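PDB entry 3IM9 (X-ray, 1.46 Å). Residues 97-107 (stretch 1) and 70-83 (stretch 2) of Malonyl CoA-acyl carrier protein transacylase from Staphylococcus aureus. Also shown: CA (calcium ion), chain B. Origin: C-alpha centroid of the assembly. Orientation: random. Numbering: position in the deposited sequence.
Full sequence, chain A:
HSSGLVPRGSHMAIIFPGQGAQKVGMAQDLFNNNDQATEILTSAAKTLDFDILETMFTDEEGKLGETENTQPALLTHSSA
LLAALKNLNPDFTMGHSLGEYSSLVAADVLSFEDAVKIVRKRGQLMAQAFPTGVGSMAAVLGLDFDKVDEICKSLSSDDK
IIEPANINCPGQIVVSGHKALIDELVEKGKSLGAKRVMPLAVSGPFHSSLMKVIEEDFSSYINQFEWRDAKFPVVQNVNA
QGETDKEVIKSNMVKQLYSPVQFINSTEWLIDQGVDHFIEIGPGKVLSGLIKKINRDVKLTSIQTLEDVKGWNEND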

# COMPACT_ATOMS: atom_id res chain seq x y z
N SER A 97 -1.63 0.89 -1.63
CA SER A 97 -0.99 0.67 -2.94
C SER A 97 -0.55 -0.80 -3.04
O SER A 97 -1.41 -1.68 -3.22
CB SER A 97 0.11 1.66 -3.23
OG SER A 97 0.60 1.45 -4.54
N LEU A 98 0.74 -1.14 -2.90
CA LEU A 98 1.14 -2.55 -2.82
C LEU A 98 0.31 -3.27 -1.72
O LEU A 98 -0.05 -4.46 -1.86
CB LEU A 98 2.66 -2.57 -2.53
CG LEU A 98 3.27 -3.98 -2.34
CD1 LEU A 98 3.03 -4.58 -0.91
CD2 LEU A 98 2.90 -4.95 -3.48
N GLY A 99 0.14 -2.61 -0.59
CA GLY A 99 -0.55 -3.23 0.54
C GLY A 99 -1.92 -3.82 0.20
O GLY A 99 -2.38 -4.72 0.90
N GLU A 100 -2.57 -3.29 -0.86
CA GLU A 100 -3.88 -3.84 -1.22
C GLU A 100 -3.71 -5.29 -1.61
O GLU A 100 -4.67 -6.07 -1.43
CB GLU A 100 -4.47 -2.99 -2.37
CG GLU A 100 -5.98 -3.35 -2.69
CD GLU A 100 -6.70 -2.18 -3.27
OE1 GLU A 100 -6.52 -1.05 -2.77
OE2 GLU A 100 -7.47 -2.43 -4.23
N TYR A 101 -2.56 -5.67 -2.18
CA TYR A 101 -2.32 -7.11 -2.53
C TYR A 101 -2.23 -7.95 -1.28
O TYR A 101 -2.65 -9.13 -1.29
CB TYR A 101 -1.14 -7.23 -3.46
CG TYR A 101 -1.46 -6.67 -4.80
CD1 TYR A 101 -1.22 -5.32 -5.13
CD2 TYR A 101 -2.00 -7.51 -5.79
CE1 TYR A 101 -1.55 -4.76 -6.38
CE2 TYR A 101 -2.36 -6.98 -7.05
CZ TYR A 101 -2.13 -5.64 -7.31
OH TYR A 101 -2.51 -5.17 -8.57
N SER A 102 -1.65 -7.45 -0.20
CA SER A 102 -1.66 -8.18 1.03
C SER A 102 -3.10 -8.37 1.51
O SER A 102 -3.42 -9.42 2.05
CB SER A 102 -0.85 -7.39 2.06
OG SER A 102 0.52 -7.32 1.59
N SER A 103 -3.94 -7.35 1.31
CA SER A 103 -5.38 -7.51 1.67
C SER A 103 -5.98 -8.64 0.81
O SER A 103 -6.87 -9.38 1.33
CB SER A 103 -6.10 -6.16 1.41
OG SER A 103 -5.81 -5.22 2.38
N LEU A 104 -5.61 -8.73 -0.47
CA LEU A 104 -6.18 -9.76 -1.41
C LEU A 104 -5.75 -11.11 -0.94
O LEU A 104 -6.56 -12.10 -0.99
CB LEU A 104 -5.74 -9.56 -2.88
CG LEU A 104 -6.13 -8.19 -3.44
CD1 LEU A 104 -5.90 -8.22 -5.00
CD2 LEU A 104 -7.62 -7.79 -3.16
N VAL A 105 -4.52 -11.28 -0.45
CA VAL A 105 -4.11 -12.59 0.09
C VAL A 105 -4.90 -12.83 1.38
O VAL A 105 -5.40 -13.98 1.59
CB VAL A 105 -2.58 -12.53 0.38
CG1 VAL A 105 -2.09 -13.77 1.19
CG2 VAL A 105 -1.82 -12.47 -0.95
N ALA A 106 -5.05 -11.84 2.25
CA ALA A 106 -5.73 -11.99 3.56
C ALA A 106 -7.21 -12.46 3.34
O ALA A 106 -7.73 -13.34 4.10
CB ALA A 106 -5.71 -10.67 4.36
N ALA A 107 -7.84 -11.93 2.29
CA ALA A 107 -9.29 -12.16 2.02
C ALA A 107 -9.43 -13.32 1.04
O ALA A 107 -10.58 -13.58 0.61
CB ALA A 107 -9.88 -10.88 1.41
CA CA B . -2.42 -2.51 -8.89
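Stretch 2 (70-83) TQPALLTHSSALLA

Residues 70-83 form one helical segment, part of a longer helix that begins earlier and continues later in the chain. Its regular i to i+4 hydrogen bonding is interrupted at Pro72, whose nitrogen carries no proton to give to the preceding turn, and the helix is kinked there. This segment packs against the helix of stretch 1, residues 99-106, with the two helices running in broadly the same direction, their N-to-C directions 39° apart. The axes cross at -39° and approach to 9.1 Å. In register, the CA atoms of Leu98 and Gln71 lie 6.2 Å apart, those of Ser102 and Leu75 5.6 Å, and those of Ala106 and Leu82 7.5 Å. The contact buries 453 Å², both sides summed, and no direct hydrogen bond crosses it.

Leu98 contributes the largest share, 100 Å². Its CA-to-CB bond points toward the second helix, and with chi1 in t and chi2 in m its two methyl groups reach neighbouring parts of that helix: Leu98 CD2 lies 3.6 Å from Gln71 CB, while Leu98 CD1 lies 3.6 Å from Leu74 CB and 3.9 Å from the backbone nitrogen, Leu75 N. The leucine thus rests on the first turns of stretch 2, close to the kink.

Leu75, with 69 Å² covered, is the principal counterpart from the second helix. Its CA-to-CB bond points sideways, but the t, p rotamer brings the end of the side chain nearer to stretch 1. There a single methyl, Leu75 CD1, lies 3.4 Å from Ser102 OG, 3.6 Å from Tyr101 C, 3.9 Å from Tyr101 CB and 4.2 Å from Val105 CG2. Tyr101 presents only its base to this methyl; its ring leads away from stretch 2, and Tyr101 OH binds the calcium ion at 2.7 Å.

Ser102, with 50 Å² covered, adds a polar element to this largely apolar contact. Besides meeting Leu75, Ser102 OG lies 3.8 Å from Ser78 CB, and the O of a water bridges the two serines, 2.7 Å from Ser102 OG and 2.9 Å from Ser78 OG, to which the water donates. The solvent molecule thereby links the helices where their side chains form no direct hydrogen bond.

Farther along, Val105 CG1 packs 3.8 Å from Ser79 OG, a hydroxyl that donates to Leu75 O within its own helix at 2.8 Å. The contact closes with Leu82, whose CD2 lies 3.6 Å from Ala106 CB, a leucine reaching across the wider backbone spacing to a small methyl side chain.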

# COMPACT_ATOMS: atom_id res chain seq x y z
N THR A 70 10.96 -4.26 -3.69
CA THR A 70 10.29 -3.94 -2.44
C THR A 70 8.88 -4.52 -2.44
O THR A 70 8.38 -4.91 -1.38
CB THR A 70 10.06 -2.40 -2.31
OG1 THR A 70 11.22 -1.69 -2.87
CG2 THR A 70 9.97 -2.12 -0.81
N GLN A 71 8.22 -4.51 -3.59
CA GLN A 71 6.81 -4.98 -3.60
C GLN A 71 6.68 -6.46 -3.13
O GLN A 71 5.90 -6.72 -2.21
CB GLN A 71 6.14 -4.74 -4.93
CG GLN A 71 5.95 -3.21 -5.18
CD GLN A 71 5.10 -2.90 -6.37
OE1 GLN A 71 4.10 -3.59 -6.66
NE2 GLN A 71 5.49 -1.84 -7.15
N PRO A 72 7.39 -7.40 -3.75
CA PRO A 72 7.28 -8.77 -3.24
C PRO A 72 7.87 -8.88 -1.85
O PRO A 72 7.35 -9.70 -1.07
CB PRO A 72 8.14 -9.62 -4.25
CG PRO A 72 8.99 -8.60 -4.99
CD PRO A 72 8.14 -7.33 -5.02
N ALA A 73 8.85 -8.04 -1.47
CA ALA A 73 9.35 -8.12 -0.09
C ALA A 73 8.30 -7.75 0.95
O ALA A 73 8.13 -8.43 1.95
CB ALA A 73 10.55 -7.12 0.01
N LEU A 74 7.53 -6.70 0.70
CA LEU A 74 6.50 -6.26 1.62
C LEU A 74 5.36 -7.27 1.64
O LEU A 74 4.86 -7.55 2.74
CB LEU A 74 5.96 -4.89 1.15
CG LEU A 74 6.89 -3.70 1.44
CD1 LEU A 74 6.53 -2.50 0.52
CD2 LEU A 74 6.81 -3.28 2.90
N LEU A 75 4.90 -7.72 0.46
CA LEU A 75 3.87 -8.77 0.47
C LEU A 75 4.30 -9.98 1.28
O LEU A 75 3.46 -10.53 2.05
CB LEU A 75 3.54 -9.15 -0.99
CG LEU A 75 2.36 -10.14 -1.06
CD1 LEU A 75 1.06 -9.38 -1.10
CD2 LEU A 75 2.50 -10.91 -2.37
N THR A 76 5.57 -10.39 1.09
CA THR A 76 6.05 -11.58 1.76
C THR A 76 6.09 -11.35 3.27
O THR A 76 5.61 -12.22 4.07
CB THR A 76 7.43 -11.89 1.28
OG1 THR A 76 7.28 -12.25 -0.12
CG2 THR A 76 8.03 -13.11 2.02
N HIS A 77 6.57 -10.19 3.74
CA HIS A 77 6.66 -9.94 5.18
C HIS A 77 5.27 -9.88 5.80
O HIS A 77 4.98 -10.57 6.80
CB HIS A 77 7.37 -8.61 5.38
CG HIS A 77 7.74 -8.31 6.82
ND1 HIS A 77 7.58 -9.15 7.91
CD2 HIS A 77 8.32 -7.18 7.26
CE1 HIS A 77 8.09 -8.53 8.98
NE2 HIS A 77 8.51 -7.32 8.60
N SER A 78 4.34 -9.13 5.21
CA SER A 78 3.01 -9.02 5.75
C SER A 78 2.28 -10.37 5.73
O SER A 78 1.58 -10.71 6.70
CB SER A 78 2.17 -7.99 4.96
OG SER A 78 2.61 -6.66 5.30
N SER A 79 2.48 -11.14 4.64
CA SER A 79 1.76 -12.44 4.55
C SER A 79 2.37 -13.42 5.55
O SER A 79 1.65 -14.34 6.02
CB SER A 79 1.89 -12.98 3.14
OG SER A 79 1.14 -12.12 2.22
N ALA A 80 3.66 -13.34 5.80
CA ALA A 80 4.32 -14.29 6.73
C ALA A 80 3.81 -14.01 8.13
O ALA A 80 3.49 -14.93 8.89
CB ALA A 80 5.86 -14.12 6.67
N LEU A 81 3.71 -12.73 8.49
CA LEU A 81 3.12 -12.35 9.78
C LEU A 81 1.71 -12.83 9.86
O LEU A 81 1.26 -13.36 10.91
CB LEU A 81 3.19 -10.85 10.07
CG LEU A 81 4.57 -10.27 10.26
CD1 LEU A 81 4.52 -8.75 10.20
CD2 LEU A 81 5.15 -10.63 11.62
N LEU A 82 0.92 -12.56 8.83
CA LEU A 82 -0.48 -12.95 8.81
C LEU A 82 -0.63 -14.46 9.03
O LEU A 82 -1.49 -14.84 9.81
CB LEU A 82 -1.09 -12.43 7.45
CG LEU A 82 -2.59 -12.68 7.35
CD1 LEU A 82 -3.29 -11.73 8.25
CD2 LEU A 82 -2.89 -12.35 5.95
N ALA A 83 0.23 -15.28 8.41
CA ALA A 83 0.09 -16.78 8.45
C ALA A 83 0.38 -17.19 9.93
O ALA A 83 -0.17 -18.20 10.35
CB ALA A 83 1.06 -17.37 7.50
O HOH W 1 1.94 -5.31 2.81